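Local coordinates for protein putative methyltransferase (Emericella variicolor, PDB 7DMB) that probably transfers methyl groups as a trans-acting methyltransferase of calbistrin biosynthesis, and binds S-adenosyl-L-homocysteine, at residues W66-L77 / Y90-F101. Residues are numbered along the deposited sequence; the frame is centred on the assembly and turned at random.
Sequences WVLCAIQMQEKL and YRNWLASEYERF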
loop_
_atom_site.group_PDB
_atom_site.type_symbol
_atom_site.label_atom_id
_atom_site.label_comp_id
_atom_site.label_asym_id
_atom_site.label_seq_id
_atom_site.Cartn_x
_atom_site.Cartn_y
_atom_site.Cartn_z
ATOM N N TRP A 66 1.661 -11.079 14.116
ATOM C CA TRP A 66 1.194 -11.947 13.042
ATOM C C TRP A 66 1.889 -13.296 13.096
ATOM O O TRP A 66 1.303 -14.292 12.676
ATOM C CB TRP A 66 1.327 -11.277 11.661
ATOM C CG TRP A 66 2.668 -11.374 10.954
ATOM C CD1 TRP A 66 3.586 -10.361 10.802
ATOM C CD2 TRP A 66 3.215 -12.510 10.265
ATOM N NE1 TRP A 66 4.668 -10.805 10.085
ATOM C CE2 TRP A 66 4.470 -12.121 9.745
ATOM C CE3 TRP A 66 2.774 -13.823 10.046
ATOM C CZ2 TRP A 66 5.285 -12.996 9.024
ATOM C CZ3 TRP A 66 3.599 -14.696 9.326
ATOM C CH2 TRP A 66 4.833 -14.276 8.828
ATOM N N VAL A 67 3.105 -13.364 13.648
ATOM C CA VAL A 67 3.737 -14.670 13.847
ATOM C C VAL A 67 2.961 -15.488 14.882
ATOM O O VAL A 67 2.759 -16.698 14.719
ATOM C CB VAL A 67 5.217 -14.508 14.256
ATOM C CG1 VAL A 67 5.770 -15.837 14.819
ATOM C CG2 VAL A 67 6.066 -14.030 13.070
ATOM N N LEU A 68 2.530 -14.845 15.967
ATOM C CA LEU A 68 1.729 -15.537 16.974
ATOM C C LEU A 68 0.418 -16.057 16.386
ATOM O O LEU A 68 0.061 -17.229 16.580
ATOM C CB LEU A 68 1.460 -14.603 18.153
ATOM C CG LEU A 68 2.587 -14.377 19.162
ATOM C CD1 LEU A 68 2.345 -13.055 19.934
ATOM C CD2 LEU A 68 2.666 -15.554 20.137
ATOM N N CYS A 69 -0.334 -15.193 15.691
ATOM C CA CYS A 69 -1.547 -15.660 15.016
ATOM C C CYS A 69 -1.255 -16.790 14.031
ATOM O O CYS A 69 -2.044 -17.737 13.931
ATOM C CB CYS A 69 -2.255 -14.520 14.266
ATOM S SG CYS A 69 -2.467 -12.946 15.197
ATOM N N ALA A 70 -0.167 -16.673 13.254
ATOM C CA ALA A 70 0.132 -17.683 12.244
ATOM C C ALA A 70 0.405 -19.036 12.893
ATOM O O ALA A 70 -0.061 -20.067 12.403
ATOM C CB ALA A 70 1.317 -17.249 11.379
ATOM N N ILE A 71 1.148 -19.044 14.004
ATOM C CA ILE A 71 1.353 -20.271 14.781
ATOM C C ILE A 71 0.017 -20.823 15.257
ATOM O O ILE A 71 -0.266 -22.022 15.137
ATOM C CB ILE A 71 2.285 -19.996 15.975
ATOM C CG1 ILE A 71 3.690 -19.589 15.504
ATOM C CG2 ILE A 71 2.326 -21.222 16.917
ATOM C CD1 ILE A 71 4.546 -18.921 16.612
ATOM N N GLN A 72 -0.833 -19.939 15.790
ATOM C CA GLN A 72 -2.130 -20.328 16.321
ATOM C C GLN A 72 -3.065 -20.838 15.243
ATOM O O GLN A 72 -4.049 -21.501 15.567
ATOM C CB GLN A 72 -2.772 -19.134 17.049
ATOM C CG GLN A 72 -3.693 -19.506 18.205
ATOM C CD GLN A 72 -2.947 -20.027 19.423
ATOM O OE1 GLN A 72 -1.725 -20.081 19.443
ATOM N NE2 GLN A 72 -3.692 -20.408 20.448
ATOM N N MET A 73 -2.786 -20.533 13.971
ATOM C CA MET A 73 -3.650 -20.946 12.874
ATOM C C MET A 73 -3.356 -22.344 12.349
ATOM O O MET A 73 -4.187 -22.900 11.621
ATOM C CB MET A 73 -3.527 -19.956 11.716
ATOM C CG MET A 73 -4.320 -18.692 11.931
ATOM S SD MET A 73 -3.615 -17.320 11.001
ATOM C CE MET A 73 -4.301 -17.668 9.378
ATOM N N GLN A 74 -2.207 -22.918 12.694
ATOM C CA GLN A 74 -1.746 -24.131 12.022
ATOM C C GLN A 74 -2.746 -25.271 12.179
ATOM O O GLN A 74 -3.197 -25.859 11.191
ATOM C CB GLN A 74 -0.367 -24.535 12.553
ATOM C CG GLN A 74 0.708 -23.505 12.221
ATOM C CD GLN A 74 0.805 -23.224 10.728
ATOM O OE1 GLN A 74 0.964 -24.155 9.922
ATOM N NE2 GLN A 74 0.721 -21.939 10.346
ATOM N N GLU A 75 -3.109 -25.600 13.420
ATOM C CA GLU A 75 -4.005 -26.732 13.621
ATOM C C GLU A 75 -5.392 -26.430 13.074
ATOM O O GLU A 75 -6.059 -27.321 12.532
ATOM C CB GLU A 75 -4.075 -27.105 15.108
ATOM C CG GLU A 75 -4.897 -28.375 15.351
ATOM C CD GLU A 75 -5.046 -28.740 16.820
ATOM O OE1 GLU A 75 -4.220 -28.291 17.646
ATOM O OE2 GLU A 75 -5.997 -29.488 17.145
ATOM N N LYS A 76 -5.815 -25.171 13.171
ATOM C CA LYS A 76 -7.105 -24.769 12.631
ATOM C C LYS A 76 -7.133 -24.933 11.113
ATOM O O LYS A 76 -8.088 -25.488 10.550
ATOM C CB LYS A 76 -7.383 -23.316 13.038
ATOM C CG LYS A 76 -8.809 -23.038 13.452
ATOM C CD LYS A 76 -9.008 -21.609 13.972
ATOM C CE LYS A 76 -10.345 -21.034 13.499
ATOM N NZ LYS A 76 -10.661 -19.768 14.153
ATOM N N LEU A 77 -6.075 -24.484 10.440
ATOM C CA LEU A 77 -6.038 -24.559 8.985
ATOM C C LEU A 77 -6.052 -26.002 8.501
ATOM O O LEU A 77 -6.738 -26.329 7.527
ATOM C CB LEU A 77 -4.805 -23.827 8.460
ATOM C CG LEU A 77 -5.112 -22.416 7.944
ATOM C CD1 LEU A 77 -3.845 -21.704 7.535
ATOM C CD2 LEU A 77 -6.089 -22.504 6.787
ATOM N N TYR A 90 -2.480 -20.650 0.461
ATOM C CA TYR A 90 -2.206 -19.914 1.693
ATOM C C TYR A 90 -1.870 -20.860 2.839
ATOM O O TYR A 90 -0.899 -20.636 3.575
ATOM C CB TYR A 90 -3.405 -19.032 2.054
ATOM C CG TYR A 90 -3.210 -18.170 3.285
ATOM C CD1 TYR A 90 -2.563 -16.945 3.200
ATOM C CD2 TYR A 90 -3.689 -18.575 4.529
ATOM C CE1 TYR A 90 -2.390 -16.133 4.322
ATOM C CE2 TYR A 90 -3.528 -17.770 5.655
ATOM C CZ TYR A 90 -2.875 -16.546 5.546
ATOM O OH TYR A 90 -2.704 -15.732 6.651
ATOM N N ARG A 91 -2.679 -21.913 3.018
ATOM C CA ARG A 91 -2.372 -22.939 4.014
ATOM C C ARG A 91 -0.971 -23.517 3.794
ATOM O O ARG A 91 -0.164 -23.596 4.729
ATOM C CB ARG A 91 -3.430 -24.049 3.976
ATOM C CG ARG A 91 -3.053 -25.294 4.801
ATOM C CD ARG A 91 -4.235 -26.227 5.127
ATOM N NE ARG A 91 -4.759 -26.929 3.955
ATOM C CZ ARG A 91 -5.938 -27.547 3.911
ATOM N NH1 ARG A 91 -6.721 -27.576 4.982
ATOM N NH2 ARG A 91 -6.335 -28.138 2.789
ATOM N N ASN A 92 -0.660 -23.910 2.553
ATOM C CA ASN A 92 0.663 -24.452 2.248
ATOM C C ASN A 92 1.755 -23.428 2.524
ATOM O O ASN A 92 2.772 -23.745 3.149
ATOM C CB ASN A 92 0.723 -24.913 0.790
ATOM C CG ASN A 92 -0.097 -26.169 0.539
ATOM O OD1 ASN A 92 -0.426 -26.919 1.470
ATOM N ND2 ASN A 92 -0.428 -26.408 -0.725
ATOM N N TRP A 93 1.563 -22.189 2.047
ATOM C CA TRP A 93 2.522 -21.125 2.339
ATOM C C TRP A 93 2.677 -20.914 3.841
ATOM O O TRP A 93 3.799 -20.801 4.347
ATOM C CB TRP A 93 2.103 -19.808 1.669
ATOM C CG TRP A 93 2.950 -18.664 2.158
ATOM C CD1 TRP A 93 4.227 -18.369 1.769
ATOM C CD2 TRP A 93 2.610 -17.708 3.168
ATOM N NE1 TRP A 93 4.692 -17.277 2.457
ATOM C CE2 TRP A 93 3.723 -16.855 3.327
ATOM C CE3 TRP A 93 1.475 -17.487 3.950
ATOM C CZ2 TRP A 93 3.731 -15.797 4.232
ATOM C CZ3 TRP A 93 1.482 -16.420 4.842
ATOM C CH2 TRP A 93 2.601 -15.594 4.976
ATOM N N LEU A 94 1.565 -20.849 4.575
ATOM C CA LEU A 94 1.669 -20.573 6.006
ATOM C C LEU A 94 2.380 -21.705 6.746
ATOM O O LEU A 94 3.171 -21.440 7.653
ATOM C CB LEU A 94 0.288 -20.312 6.611
ATOM C CG LEU A 94 0.342 -19.489 7.908
ATOM C CD1 LEU A 94 1.162 -18.255 7.717
ATOM C CD2 LEU A 94 -1.035 -19.128 8.398
ATOM N N ALA A 95 2.123 -22.966 6.369
ATOM C CA ALA A 95 2.855 -24.090 6.958
ATOM C C ALA A 95 4.356 -23.958 6.739
ATOM O O ALA A 95 5.149 -24.320 7.613
ATOM C CB ALA A 95 2.376 -25.423 6.374
ATOM N N SER A 96 4.767 -23.453 5.574
ATOM C CA SER A 96 6.195 -23.330 5.305
ATOM C C SER A 96 6.811 -22.182 6.099
ATOM O O SER A 96 7.950 -22.282 6.568
ATOM C CB SER A 96 6.430 -23.160 3.806
ATOM O OG SER A 96 6.330 -21.802 3.432
ATOM N N GLU A 97 6.063 -21.091 6.296
ATOM C CA GLU A 97 6.578 -20.004 7.127
ATOM C C GLU A 97 6.643 -20.427 8.596
ATOM O O GLU A 97 7.623 -20.135 9.287
ATOM C CB GLU A 97 5.724 -18.747 6.926
ATOM C CG GLU A 97 6.446 -17.407 7.132
ATOM C CD GLU A 97 7.595 -17.141 6.148
ATOM O OE1 GLU A 97 7.574 -17.628 5.005
ATOM O OE2 GLU A 97 8.526 -16.407 6.520
ATOM N N TYR A 98 5.632 -21.152 9.076
ATOM C CA TYR A 98 5.680 -21.712 10.426
ATOM C C TYR A 98 6.934 -22.559 10.661
ATOM O O TYR A 98 7.480 -22.580 11.774
ATOM C CB TYR A 98 4.425 -22.545 10.684
ATOM C CG TYR A 98 4.524 -23.456 11.887
ATOM C CD1 TYR A 98 4.287 -22.963 13.161
ATOM C CD2 TYR A 98 4.858 -24.813 11.748
ATOM C CE1 TYR A 98 4.363 -23.775 14.265
ATOM C CE2 TYR A 98 4.946 -25.634 12.850
ATOM C CZ TYR A 98 4.694 -25.114 14.110
ATOM O OH TYR A 98 4.774 -25.911 15.234
ATOM N N GLU A 99 7.398 -23.281 9.637
ATOM C CA GLU A 99 8.672 -23.977 9.768
ATOM C C GLU A 99 9.817 -22.993 9.961
ATOM O O GLU A 99 10.766 -23.296 10.687
ATOM C CB GLU A 99 8.915 -24.879 8.549
ATOM C CG GLU A 99 7.913 -26.021 8.447
ATOM C CD GLU A 99 7.915 -26.912 9.699
ATOM O OE1 GLU A 99 9.012 -27.300 10.144
ATOM O OE2 GLU A 99 6.827 -27.221 10.237
ATOM N N ARG A 100 9.719 -21.790 9.377
ATOM C CA ARG A 100 10.776 -20.793 9.535
ATOM C C ARG A 100 10.839 -20.219 10.953
ATOM O O ARG A 100 11.921 -19.809 11.401
ATOM C CB ARG A 100 10.593 -19.651 8.528
ATOM C CG ARG A 100 10.930 -19.969 7.075
ATOM C CD ARG A 100 10.784 -18.698 6.215
ATOM N NE ARG A 100 11.807 -17.685 6.509
ATOM C CZ ARG A 100 11.720 -16.394 6.177
ATOM N NH1 ARG A 100 10.655 -15.928 5.529
ATOM N NH2 ARG A 100 12.709 -15.562 6.478
ATOM N N PHE A 101 9.705 -20.154 11.662
ATOM C CA PHE A 101 9.705 -19.647 13.037
ATOM C C PHE A 101 10.525 -20.535 13.969
ATOM O O PHE A 101 11.086 -20.051 14.956
ATOM C CB PHE A 101 8.285 -19.573 13.609
ATOM C CG PHE A 101 7.297 -18.824 12.768
ATOM C CD1 PHE A 101 7.694 -17.825 11.907
ATOM C CD2 PHE A 101 5.951 -19.118 12.874
ATOM C CE1 PHE A 101 6.763 -17.139 11.136
ATOM C CE2 PHE A 101 5.021 -18.443 12.129
ATOM C CZ PHE A 101 5.424 -17.441 11.253
HETATM O O HOH W 1 -0.602 -23.830 7.731
#
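Phe101 and Leu94 are the two knobs by which helix 85-101 seats on helix 56-79. Phe101 enters a hollow of Trp66, Val67, Ala70 and Ile71, where its flat ring is matched on several sides: Val67 CG1 lies over one face, 3.7 Å from the ring centroid in a CH-pi contact, Ala70 CB borders the edge, and the same ring points its edge at the face of Trp66 in an offset edge-to-face pair, planes 67° apart. Two turns back, the branched Leu94 drops among Ala70, Met73, Gln74 and Leu77; Ala70 is small enough to serve both hollows, with Leu94 CD1 3.8 Å from its CB. Met73, bent at chi3, brings CE to Leu94 CD2 (3.7 Å) and the edge of the Tyr90 ring.

Gln74 lies between the helices, folded by chi2 of -56°. Its CG covers one face of Tyr98, and its amide runs nearly parallel to that ring. NE2 hydrogen-bonds to Ala70 O (2.9 Å), while OE1 accepts from a water that also donates to Arg91 O. Long Arg91 hydrogen-bonds through NH1, near the guanidinium plane, to Leu77 O (2.8 Å) and also to Ala80 O.

The consecutive helices cross at -123°, axes 9.8 Å apart, in a helical region away from the S-adenosyl-L-homocysteine pocket. Helices 120-134 and 140-157 pack against 66-77; helix 319-324, which follows sheet strand 306-313, touches both segments, its Phe322 O accepting from Tyr90 OH.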